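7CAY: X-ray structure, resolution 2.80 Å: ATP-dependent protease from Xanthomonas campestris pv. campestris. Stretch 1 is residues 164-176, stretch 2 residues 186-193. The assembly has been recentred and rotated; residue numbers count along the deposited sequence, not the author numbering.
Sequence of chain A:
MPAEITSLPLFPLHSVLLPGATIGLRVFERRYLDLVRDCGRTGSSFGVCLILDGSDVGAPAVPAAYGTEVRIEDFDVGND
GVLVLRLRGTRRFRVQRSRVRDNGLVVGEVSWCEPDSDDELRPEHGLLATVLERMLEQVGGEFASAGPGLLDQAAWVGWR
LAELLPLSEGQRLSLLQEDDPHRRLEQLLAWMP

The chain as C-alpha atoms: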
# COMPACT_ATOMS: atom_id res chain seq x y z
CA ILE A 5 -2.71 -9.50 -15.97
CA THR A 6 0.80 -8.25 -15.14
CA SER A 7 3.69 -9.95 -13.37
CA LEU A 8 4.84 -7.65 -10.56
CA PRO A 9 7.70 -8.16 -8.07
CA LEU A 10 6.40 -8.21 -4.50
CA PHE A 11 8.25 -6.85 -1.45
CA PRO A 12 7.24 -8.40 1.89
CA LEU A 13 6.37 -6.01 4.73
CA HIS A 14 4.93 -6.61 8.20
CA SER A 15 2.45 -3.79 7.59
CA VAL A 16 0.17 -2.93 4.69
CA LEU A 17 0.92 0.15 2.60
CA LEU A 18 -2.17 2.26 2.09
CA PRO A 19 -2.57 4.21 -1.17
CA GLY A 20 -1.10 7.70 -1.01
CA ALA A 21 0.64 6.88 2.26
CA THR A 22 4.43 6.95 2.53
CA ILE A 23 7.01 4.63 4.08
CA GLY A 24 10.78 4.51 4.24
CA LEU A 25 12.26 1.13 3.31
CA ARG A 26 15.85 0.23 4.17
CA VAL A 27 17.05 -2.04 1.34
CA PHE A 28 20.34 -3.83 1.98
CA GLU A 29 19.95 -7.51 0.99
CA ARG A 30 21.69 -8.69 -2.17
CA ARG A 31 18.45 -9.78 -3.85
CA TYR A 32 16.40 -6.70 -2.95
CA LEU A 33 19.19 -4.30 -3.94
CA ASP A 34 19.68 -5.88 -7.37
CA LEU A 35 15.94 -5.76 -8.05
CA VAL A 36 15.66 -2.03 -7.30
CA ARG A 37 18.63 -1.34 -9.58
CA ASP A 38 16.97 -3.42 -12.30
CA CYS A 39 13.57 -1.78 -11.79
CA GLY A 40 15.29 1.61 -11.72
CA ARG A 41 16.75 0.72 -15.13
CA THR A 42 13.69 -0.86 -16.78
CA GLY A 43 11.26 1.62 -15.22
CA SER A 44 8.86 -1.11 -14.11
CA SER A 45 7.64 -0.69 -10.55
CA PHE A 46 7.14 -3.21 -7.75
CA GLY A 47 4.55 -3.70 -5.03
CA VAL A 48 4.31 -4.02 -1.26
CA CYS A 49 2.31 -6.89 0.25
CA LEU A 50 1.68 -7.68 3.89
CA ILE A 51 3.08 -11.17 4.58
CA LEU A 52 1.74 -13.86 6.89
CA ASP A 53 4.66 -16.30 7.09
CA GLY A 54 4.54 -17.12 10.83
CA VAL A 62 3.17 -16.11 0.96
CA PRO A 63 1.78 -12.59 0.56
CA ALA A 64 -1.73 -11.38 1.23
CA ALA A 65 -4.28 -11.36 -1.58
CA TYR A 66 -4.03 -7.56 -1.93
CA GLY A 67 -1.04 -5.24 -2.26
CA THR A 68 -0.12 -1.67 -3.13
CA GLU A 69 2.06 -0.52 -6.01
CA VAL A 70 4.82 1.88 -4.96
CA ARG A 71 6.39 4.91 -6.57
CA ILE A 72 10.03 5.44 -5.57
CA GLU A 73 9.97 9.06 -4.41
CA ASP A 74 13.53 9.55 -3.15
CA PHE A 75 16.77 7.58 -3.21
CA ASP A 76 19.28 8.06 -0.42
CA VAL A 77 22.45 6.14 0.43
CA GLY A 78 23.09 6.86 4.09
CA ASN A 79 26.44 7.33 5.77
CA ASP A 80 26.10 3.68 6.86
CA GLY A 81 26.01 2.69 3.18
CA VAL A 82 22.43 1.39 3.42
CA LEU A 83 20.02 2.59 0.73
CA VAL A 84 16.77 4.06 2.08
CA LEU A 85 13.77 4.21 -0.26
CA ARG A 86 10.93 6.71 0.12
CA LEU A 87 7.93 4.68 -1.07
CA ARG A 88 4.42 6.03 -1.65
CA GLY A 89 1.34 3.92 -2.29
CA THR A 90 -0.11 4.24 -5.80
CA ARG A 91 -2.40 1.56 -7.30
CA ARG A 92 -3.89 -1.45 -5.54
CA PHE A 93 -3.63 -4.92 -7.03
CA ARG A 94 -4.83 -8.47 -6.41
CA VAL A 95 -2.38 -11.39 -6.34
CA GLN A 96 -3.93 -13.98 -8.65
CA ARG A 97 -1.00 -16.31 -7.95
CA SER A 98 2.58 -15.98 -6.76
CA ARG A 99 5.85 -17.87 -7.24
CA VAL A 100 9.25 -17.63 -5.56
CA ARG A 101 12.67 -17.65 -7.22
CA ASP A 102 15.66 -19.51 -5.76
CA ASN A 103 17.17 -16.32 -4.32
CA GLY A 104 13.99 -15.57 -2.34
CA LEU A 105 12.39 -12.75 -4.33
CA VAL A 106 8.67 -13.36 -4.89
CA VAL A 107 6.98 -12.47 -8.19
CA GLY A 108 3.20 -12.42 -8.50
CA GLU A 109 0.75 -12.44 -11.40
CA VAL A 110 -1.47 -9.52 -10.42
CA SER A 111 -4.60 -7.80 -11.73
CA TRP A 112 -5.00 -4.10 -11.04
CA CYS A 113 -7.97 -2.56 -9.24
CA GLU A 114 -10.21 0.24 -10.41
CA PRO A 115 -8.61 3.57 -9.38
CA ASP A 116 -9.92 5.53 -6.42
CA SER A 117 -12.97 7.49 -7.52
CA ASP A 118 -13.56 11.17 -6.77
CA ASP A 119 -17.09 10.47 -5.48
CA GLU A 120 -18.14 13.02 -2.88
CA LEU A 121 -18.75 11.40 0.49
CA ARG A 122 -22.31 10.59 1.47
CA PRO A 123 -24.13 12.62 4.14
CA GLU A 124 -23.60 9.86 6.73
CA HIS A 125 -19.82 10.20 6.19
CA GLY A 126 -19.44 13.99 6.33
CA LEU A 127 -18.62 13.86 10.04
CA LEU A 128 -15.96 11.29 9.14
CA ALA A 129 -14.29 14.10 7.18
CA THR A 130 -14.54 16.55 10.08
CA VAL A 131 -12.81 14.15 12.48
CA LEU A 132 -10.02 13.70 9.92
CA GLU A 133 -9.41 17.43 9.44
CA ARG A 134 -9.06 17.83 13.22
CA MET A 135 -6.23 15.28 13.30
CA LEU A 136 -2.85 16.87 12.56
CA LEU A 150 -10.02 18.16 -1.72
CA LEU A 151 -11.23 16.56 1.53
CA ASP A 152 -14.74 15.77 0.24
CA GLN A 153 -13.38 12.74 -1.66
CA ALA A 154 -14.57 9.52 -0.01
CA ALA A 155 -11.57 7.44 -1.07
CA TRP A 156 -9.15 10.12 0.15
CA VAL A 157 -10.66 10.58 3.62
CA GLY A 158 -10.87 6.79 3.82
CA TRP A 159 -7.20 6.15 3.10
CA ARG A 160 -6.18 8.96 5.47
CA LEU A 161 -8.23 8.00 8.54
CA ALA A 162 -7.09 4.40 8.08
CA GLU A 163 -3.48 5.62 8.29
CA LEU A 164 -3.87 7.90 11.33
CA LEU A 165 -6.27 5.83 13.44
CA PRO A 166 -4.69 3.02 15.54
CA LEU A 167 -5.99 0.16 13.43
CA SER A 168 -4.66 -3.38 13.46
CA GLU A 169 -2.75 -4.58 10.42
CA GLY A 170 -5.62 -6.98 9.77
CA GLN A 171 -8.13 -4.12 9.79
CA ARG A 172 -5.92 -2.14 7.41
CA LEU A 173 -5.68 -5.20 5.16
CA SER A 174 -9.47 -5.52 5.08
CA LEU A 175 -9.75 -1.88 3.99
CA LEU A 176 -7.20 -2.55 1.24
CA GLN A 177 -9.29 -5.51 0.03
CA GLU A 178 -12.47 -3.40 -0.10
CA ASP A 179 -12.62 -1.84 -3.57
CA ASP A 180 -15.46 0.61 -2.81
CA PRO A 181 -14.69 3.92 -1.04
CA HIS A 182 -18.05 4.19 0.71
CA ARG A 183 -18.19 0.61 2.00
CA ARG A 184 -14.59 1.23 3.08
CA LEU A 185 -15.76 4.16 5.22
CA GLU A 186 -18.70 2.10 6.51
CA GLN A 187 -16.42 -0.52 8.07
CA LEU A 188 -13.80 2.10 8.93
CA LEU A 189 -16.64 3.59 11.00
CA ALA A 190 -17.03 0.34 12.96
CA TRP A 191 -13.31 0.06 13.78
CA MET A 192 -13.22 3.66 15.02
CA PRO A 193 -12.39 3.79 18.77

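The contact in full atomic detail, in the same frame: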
# COMPACT_ATOMS: atom_id res chain seq x y z
N LEU A 164 -4.08 7.21 10.06
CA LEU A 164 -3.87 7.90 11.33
C LEU A 164 -4.44 7.13 12.51
O LEU A 164 -3.83 7.09 13.58
CB LEU A 164 -4.47 9.30 11.27
CG LEU A 164 -3.52 10.47 10.98
CD1 LEU A 164 -2.59 10.16 9.83
CD2 LEU A 164 -4.32 11.73 10.70
N LEU A 165 -5.61 6.52 12.34
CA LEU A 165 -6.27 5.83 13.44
C LEU A 165 -5.54 4.54 13.79
O LEU A 165 -5.03 3.84 12.91
CB LEU A 165 -7.72 5.53 13.09
CG LEU A 165 -8.68 6.72 13.24
CD1 LEU A 165 -9.90 6.56 12.35
CD2 LEU A 165 -9.10 6.86 14.70
N PRO A 166 -5.47 4.19 15.09
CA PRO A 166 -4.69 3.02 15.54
C PRO A 166 -5.37 1.71 15.21
O PRO A 166 -5.89 1.00 16.07
CB PRO A 166 -4.58 3.26 17.05
CG PRO A 166 -5.83 4.00 17.39
CD PRO A 166 -6.14 4.88 16.21
N LEU A 167 -5.37 1.38 13.92
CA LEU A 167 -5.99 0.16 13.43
C LEU A 167 -4.99 -0.98 13.41
O LEU A 167 -3.79 -0.78 13.22
CB LEU A 167 -6.56 0.37 12.03
CG LEU A 167 -7.56 1.51 11.82
CD1 LEU A 167 -7.89 1.63 10.34
CD2 LEU A 167 -8.82 1.28 12.64
N SER A 168 -5.50 -2.20 13.59
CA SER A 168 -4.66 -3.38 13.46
C SER A 168 -4.30 -3.60 12.00
O SER A 168 -5.00 -3.17 11.08
CB SER A 168 -5.36 -4.61 14.02
OG SER A 168 -6.32 -5.12 13.10
N GLU A 169 -3.17 -4.29 11.78
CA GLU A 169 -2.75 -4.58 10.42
C GLU A 169 -3.78 -5.42 9.68
O GLU A 169 -3.91 -5.31 8.46
CB GLU A 169 -1.39 -5.29 10.43
CG GLU A 169 -0.22 -4.34 10.62
CD GLU A 169 -0.41 -3.03 9.88
OE1 GLU A 169 -0.62 -2.00 10.55
OE2 GLU A 169 -0.39 -3.04 8.63
N GLY A 170 -4.52 -6.26 10.40
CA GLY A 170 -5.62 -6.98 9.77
C GLY A 170 -6.72 -6.05 9.31
O GLY A 170 -7.23 -6.18 8.20
N GLN A 171 -7.10 -5.09 10.16
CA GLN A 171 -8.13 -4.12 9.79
C GLN A 171 -7.69 -3.28 8.60
O GLN A 171 -8.49 -2.98 7.71
CB GLN A 171 -8.47 -3.23 10.98
CG GLN A 171 -9.11 -3.98 12.14
CD GLN A 171 -9.26 -3.11 13.38
OE1 GLN A 171 -8.76 -1.99 13.43
NE2 GLN A 171 -9.95 -3.63 14.38
N ARG A 172 -6.41 -2.90 8.56
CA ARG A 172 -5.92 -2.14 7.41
C ARG A 172 -5.87 -2.99 6.16
O ARG A 172 -6.05 -2.48 5.05
CB ARG A 172 -4.54 -1.55 7.73
CG ARG A 172 -4.50 -0.84 9.07
CD ARG A 172 -3.37 0.17 9.15
NE ARG A 172 -3.41 0.90 10.41
CZ ARG A 172 -2.91 2.11 10.60
NH1 ARG A 172 -2.32 2.75 9.60
NH2 ARG A 172 -2.99 2.69 11.79
N LEU A 173 -5.65 -4.30 6.31
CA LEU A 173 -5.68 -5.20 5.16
C LEU A 173 -7.09 -5.36 4.62
O LEU A 173 -7.29 -5.45 3.41
CB LEU A 173 -5.10 -6.56 5.56
CG LEU A 173 -5.14 -7.68 4.51
CD1 LEU A 173 -4.25 -7.35 3.32
CD2 LEU A 173 -4.75 -9.00 5.14
N SER A 174 -8.08 -5.40 5.51
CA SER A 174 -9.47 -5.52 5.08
C SER A 174 -9.91 -4.28 4.31
O SER A 174 -10.65 -4.39 3.32
CB SER A 174 -10.38 -5.77 6.28
OG SER A 174 -11.74 -5.85 5.88
N LEU A 175 -9.47 -3.10 4.74
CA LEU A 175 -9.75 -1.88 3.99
C LEU A 175 -9.11 -1.92 2.61
O LEU A 175 -9.72 -1.51 1.62
CB LEU A 175 -9.27 -0.66 4.78
CG LEU A 175 -10.01 -0.36 6.08
CD1 LEU A 175 -9.24 0.62 6.94
CD2 LEU A 175 -11.41 0.15 5.80
N LEU A 176 -7.87 -2.42 2.54
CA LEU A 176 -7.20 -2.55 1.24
C LEU A 176 -7.98 -3.48 0.31
O LEU A 176 -8.10 -3.20 -0.89
CB LEU A 176 -5.78 -3.07 1.45
CG LEU A 176 -4.80 -2.95 0.28
CD1 LEU A 176 -4.39 -1.50 0.05
CD2 LEU A 176 -3.58 -3.84 0.50
N GLU A 186 -17.67 2.68 5.66
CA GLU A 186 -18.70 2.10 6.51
C GLU A 186 -18.10 1.14 7.53
O GLU A 186 -18.54 1.10 8.69
CB GLU A 186 -19.76 1.41 5.66
CG GLU A 186 -21.05 1.07 6.40
CD GLU A 186 -21.84 2.31 6.81
OE1 GLU A 186 -22.37 3.00 5.91
OE2 GLU A 186 -21.91 2.60 8.02
N GLN A 187 -17.10 0.36 7.13
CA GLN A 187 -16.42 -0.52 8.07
C GLN A 187 -15.29 0.20 8.81
O GLN A 187 -14.96 -0.18 9.93
CB GLN A 187 -15.88 -1.77 7.37
CG GLN A 187 -14.62 -1.55 6.55
CD GLN A 187 -13.98 -2.87 6.12
OE1 GLN A 187 -14.33 -3.93 6.63
NE2 GLN A 187 -13.05 -2.79 5.18
N LEU A 188 -14.71 1.23 8.20
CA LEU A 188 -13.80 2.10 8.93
C LEU A 188 -14.52 2.80 10.07
O LEU A 188 -13.91 3.16 11.08
CB LEU A 188 -13.17 3.12 7.99
CG LEU A 188 -12.11 4.08 8.54
CD1 LEU A 188 -10.91 3.31 9.05
CD2 LEU A 188 -11.69 5.08 7.47
N LEU A 189 -15.84 3.00 9.93
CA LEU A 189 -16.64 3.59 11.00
C LEU A 189 -16.81 2.62 12.16
O LEU A 189 -16.88 3.06 13.32
CB LEU A 189 -18.00 4.01 10.44
CG LEU A 189 -19.03 4.57 11.42
CD1 LEU A 189 -18.47 5.77 12.16
CD2 LEU A 189 -20.31 4.94 10.69
N ALA A 190 -16.88 1.32 11.89
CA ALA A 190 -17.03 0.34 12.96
C ALA A 190 -15.75 0.22 13.78
O ALA A 190 -15.80 0.13 15.01
CB ALA A 190 -17.43 -1.02 12.39
N TRP A 191 -14.60 0.21 13.11
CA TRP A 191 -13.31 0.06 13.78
C TRP A 191 -12.85 1.33 14.49
O TRP A 191 -11.81 1.31 15.15
CB TRP A 191 -12.25 -0.38 12.78
CG TRP A 191 -12.56 -1.71 12.18
CD1 TRP A 191 -13.25 -2.73 12.77
CD2 TRP A 191 -12.20 -2.16 10.88
NE1 TRP A 191 -13.33 -3.79 11.90
CE2 TRP A 191 -12.70 -3.47 10.74
CE3 TRP A 191 -11.50 -1.59 9.81
CZ2 TRP A 191 -12.52 -4.22 9.58
CZ3 TRP A 191 -11.32 -2.33 8.66
CH2 TRP A 191 -11.83 -3.63 8.55
N MET A 192 -13.59 2.42 14.35
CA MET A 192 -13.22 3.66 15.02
C MET A 192 -13.34 3.48 16.53
O MET A 192 -14.34 2.94 17.01
CB MET A 192 -14.11 4.80 14.54
CG MET A 192 -13.56 6.18 14.82
SD MET A 192 -14.05 7.32 13.52
CE MET A 192 -13.55 6.40 12.07
N PRO A 193 -12.34 3.92 17.31
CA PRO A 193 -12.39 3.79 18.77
C PRO A 193 -13.56 4.56 19.38
O PRO A 193 -14.25 4.06 20.27
CB PRO A 193 -11.05 4.38 19.23
CG PRO A 193 -10.63 5.27 18.10
CD PRO A 193 -11.10 4.58 16.86
OXT PRO A 193 -13.85 5.69 18.99

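The indole of Trp-191 lies against the first turns of helix 169-176, and the evidence is a CH-pi contact: CB of Gln-171 sits 3.8 Å from the centroid of the six-membered ring of Trp-191, only 17° off the ring normal, hence over the face. The edge of the same ring is packed too. Near its plane, CH2 of Trp-191 is 3.4 Å from Ser-174 CB, and CZ3 is 3.5 Å from Leu-175 CG. With 111 Å² covered, Trp-191 contributes the largest share of any residue to the 526 Å² buried.

The two helices run nearly antiparallel (166°), with axes 10.7 Å apart at closest approach, a gap bridged by side chains. Leu-188 CD1 fills part of it, lying 3.7 Å from Leu-167 CD1 and 3.8 Å from Leu-175 CD1. Farther along, Leu-165 CD1 meets Met-192 CE at 3.7 Å, and its CD2 lies 3.7 Å from Pro-193 CD, so the C-terminal residue also packs here.

Polar links are few and weak: Gln-187 NE2 donates to Ser-174 O at 3.4 Å with an angle of 141°, and Ser-174 OG donates to Gln-187 OE1 at 3.3 Å. Within stretch 1, Gln-171 N donates to Ser-168 OG (3.0 Å, 164°), capping the helix that carries Gln-171 to the indole.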